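Local coordinates for avidin-related protein 4/5 (Gallus gallus, PDB 2OF8), which binds a biotin 4-nitroanilide, probably binds biotin tightly as avidin does, and serves in studies of avidin-enhanced hydrolysis of an active biotin ester, at residues K9-L14 with N117-S122. The protein carries 2 engineered substitutions. Numbering follows the deposited sequence. Where two conformers were deposited one is given.
Sequences KWTNNL and NFTRLS. Engineered in segment 117-122: S122 (natural residue Cys). With BNI (5-(2-oxo-hexahydro-thieno[3,4-D]imidazol-6-yl)-pentanoic acid (4-nitro-phenyl)-amide), chain C; FMT (formic acid), chain F.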
# COMPACT_ATOMS: atom_id res chain seq x y z
N LYS A 9 -22.14 -15.53 -1.83
CA LYS A 9 -21.04 -15.82 -2.75
C LYS A 9 -20.75 -14.60 -3.61
O LYS A 9 -21.66 -13.92 -4.07
CB LYS A 9 -21.40 -17.01 -3.63
CG LYS A 9 -21.45 -18.31 -2.89
CD LYS A 9 -21.64 -19.48 -3.84
CE LYS A 9 -21.50 -20.81 -3.12
NZ LYS A 9 -20.07 -21.17 -2.95
N TRP A 10 -19.46 -14.37 -3.84
CA TRP A 10 -18.96 -13.22 -4.56
C TRP A 10 -17.88 -13.66 -5.54
O TRP A 10 -17.18 -14.63 -5.29
CB TRP A 10 -18.32 -12.23 -3.59
CG TRP A 10 -19.22 -11.72 -2.52
CD1 TRP A 10 -19.51 -12.32 -1.34
CD2 TRP A 10 -19.93 -10.47 -2.52
NE1 TRP A 10 -20.36 -11.53 -0.61
CE2 TRP A 10 -20.64 -10.40 -1.31
CE3 TRP A 10 -20.05 -9.41 -3.43
CZ2 TRP A 10 -21.45 -9.31 -0.99
CZ3 TRP A 10 -20.85 -8.33 -3.10
CH2 TRP A 10 -21.54 -8.29 -1.89
N THR A 11 -17.78 -12.95 -6.66
CA THR A 11 -16.61 -13.05 -7.54
C THR A 11 -15.89 -11.73 -7.55
O THR A 11 -16.49 -10.70 -7.28
CB THR A 11 -16.95 -13.31 -8.98
OG1 THR A 11 -18.07 -12.64 -9.55
CG2 THR A 11 -16.04 -14.09 -9.83
N ASN A 12 -14.61 -11.75 -7.93
CA ASN A 12 -13.88 -10.51 -8.15
C ASN A 12 -13.38 -10.39 -9.58
O ASN A 12 -13.59 -11.27 -10.42
CB ASN A 12 -12.80 -10.26 -7.08
CG ASN A 12 -11.58 -11.15 -7.21
OD1 ASN A 12 -11.27 -11.69 -8.28
ND2 ASN A 12 -10.87 -11.31 -6.10
N ASN A 13 -12.75 -9.26 -9.84
CA ASN A 13 -12.29 -8.91 -11.18
C ASN A 13 -11.22 -9.86 -11.74
O ASN A 13 -11.01 -9.87 -12.95
CB ASN A 13 -11.79 -7.46 -11.19
CG ASN A 13 -10.70 -7.22 -10.18
OD1 ASN A 13 -10.94 -7.21 -8.97
ND2 ASN A 13 -9.49 -7.05 -10.67
N LEU A 14 -10.55 -10.62 -10.87
CA LEU A 14 -9.58 -11.63 -11.30
C LEU A 14 -10.21 -13.00 -11.52
O LEU A 14 -9.53 -13.93 -11.97
CB LEU A 14 -8.45 -11.76 -10.27
CG LEU A 14 -7.66 -10.50 -9.97
CD1 LEU A 14 -6.65 -10.76 -8.86
CD2 LEU A 14 -6.98 -9.94 -11.21
N ASN A 117 -12.35 -5.67 -6.80
CA ASN A 117 -13.76 -5.32 -6.76
C ASN A 117 -14.55 -6.61 -6.83
O ASN A 117 -14.28 -7.44 -7.69
CB ASN A 117 -14.06 -4.39 -7.95
CG ASN A 117 -13.15 -3.16 -7.97
OD1 ASN A 117 -12.94 -2.54 -6.95
ND2 ASN A 117 -12.59 -2.83 -9.14
N PHE A 118 -15.50 -6.79 -5.91
CA PHE A 118 -16.33 -7.99 -5.85
C PHE A 118 -17.79 -7.65 -6.13
O PHE A 118 -18.30 -6.63 -5.66
CB PHE A 118 -16.29 -8.67 -4.48
CG PHE A 118 -14.95 -9.21 -4.04
CD1 PHE A 118 -14.70 -10.57 -4.02
CD2 PHE A 118 -13.96 -8.35 -3.56
CE1 PHE A 118 -13.49 -11.07 -3.57
CE2 PHE A 118 -12.75 -8.85 -3.10
CZ PHE A 118 -12.51 -10.21 -3.11
N THR A 119 -18.45 -8.53 -6.88
CA THR A 119 -19.90 -8.47 -7.05
C THR A 119 -20.49 -9.85 -6.75
O THR A 119 -19.79 -10.85 -6.76
CB THR A 119 -20.28 -8.01 -8.46
OG1 THR A 119 -19.62 -8.81 -9.43
CG2 THR A 119 -19.80 -6.59 -8.73
N ARG A 120 -21.79 -9.89 -6.49
CA ARG A 120 -22.43 -11.13 -6.09
C ARG A 120 -22.50 -12.11 -7.24
O ARG A 120 -22.67 -11.74 -8.40
CB ARG A 120 -23.84 -10.86 -5.53
CG ARG A 120 -23.85 -10.28 -4.11
CD ARG A 120 -25.21 -10.43 -3.45
NE ARG A 120 -25.31 -9.85 -2.11
CZ ARG A 120 -24.82 -10.39 -0.99
NH1 ARG A 120 -25.01 -9.78 0.17
NH2 ARG A 120 -24.13 -11.52 -1.02
N LEU A 121 -22.33 -13.39 -6.93
CA LEU A 121 -22.35 -14.40 -7.97
C LEU A 121 -23.71 -14.44 -8.67
O LEU A 121 -23.79 -14.43 -9.90
CB LEU A 121 -21.95 -15.77 -7.42
CG LEU A 121 -22.04 -16.93 -8.40
CD1 LEU A 121 -21.18 -16.67 -9.64
CD2 LEU A 121 -21.65 -18.23 -7.73
N SER A 122 -24.77 -14.50 -7.86
CA SER A 122 -26.13 -14.46 -8.37
C SER A 122 -26.81 -13.15 -7.99
O SER A 122 -26.95 -12.81 -6.82
CB SER A 122 -26.93 -15.64 -7.81
OG SER A 122 -28.23 -15.68 -8.37
C1 BNI C . -0.03 -16.72 -3.23
C10 BNI C . -1.30 -17.17 -2.50
C9 BNI C . -2.58 -16.74 -3.22
C8 BNI C . -2.71 -15.22 -3.28
C7 BNI C . -3.82 -14.80 -4.22
C2 BNI C . -3.93 -13.23 -4.28
C6 BNI C . -4.78 -10.93 -3.63
C4 BNI C . -4.83 -12.69 -5.44
C5 BNI C . -5.27 -11.27 -5.05
C3 BNI C . -7.12 -12.57 -5.47
O2 BNI C . 0.06 -16.78 -4.45
O3 BNI C . -8.33 -12.90 -5.60
N1 BNI C . -6.71 -11.35 -5.14
N2 BNI C . -6.09 -13.38 -5.62
S1 BNI C . -4.72 -12.53 -2.78
N17 BNI C . 0.97 -16.19 -2.53
C18 BNI C . 2.22 -15.75 -2.90
C20 BNI C . 3.37 -16.12 -2.15
C21 BNI C . 4.67 -15.64 -2.55
C22 BNI C . 4.80 -14.79 -3.73
C23 BNI C . 3.64 -14.43 -4.48
C24 BNI C . 2.36 -14.90 -4.08
N25 BNI C . 6.18 -14.31 -4.14
O26 BNI C . 7.15 -14.61 -3.51
O27 BNI C . 6.33 -13.62 -5.10
C FMT F . -18.78 -21.80 -6.01
O1 FMT F . -18.24 -21.76 -4.90
O2 FMT F . -19.97 -21.51 -6.14
O HOH W 1 -24.36 -13.77 -2.84
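T11 and T119 pair through two backbone bonds, T11 N to T119 O at 2.9 Å and T119 N to T11 O at 3.0 Å. This antiparallel hydrogen-bonded pair sits between two non-hydrogen-bonded ones, W10 with R120 and N12 with F118. L121 N extends the ladder to K9 O, which also accepts from a water held by R120 NH2.

Two side-chain contacts accompany the ladder, at its N12–F118 and W10–R120 pairs. N12 CB lies over one face of the F118 ring, 3.7 Å from the centroid, a CH-pi contact; the amide plane stands 61° from the ring, with ND2 nearest CZ. R120 CG lies over one face of the W10 six-membered ring, toward the rim, 3.8 Å from the centroid, a second CH-pi contact. The arginine chain is extended as far as NE and crosses the indole obliquely; the turn at chi4 then sets CZ, and W10 CZ2 lies over one guanidinium face with the planes 33° apart. E89 forms a salt bridge with R120 NH1, T7 O accepts from NH2, and L6 O receives W10 NE1, so the polar ends of both partners are tied to neighbouring backbone or charge.

Past the last bridge, N13 turns back: its OD1 accepts from N117 N at 3.0 Å and also from N116 ND2, while the backbone bond from N13 N to N117 O is weak. N12 OD1 accepts from L14 N, an Asx turn, and from S16 N. With OD1 held by two backbone N-H groups the amide's rotation is restricted, consistent with the placing of N12 ND2, which donates to ureido O3 of the ligand at 3.0 Å (165°). First and last strands meeting in this way close the eight-stranded antiparallel avidin barrel beside its biotin pocket.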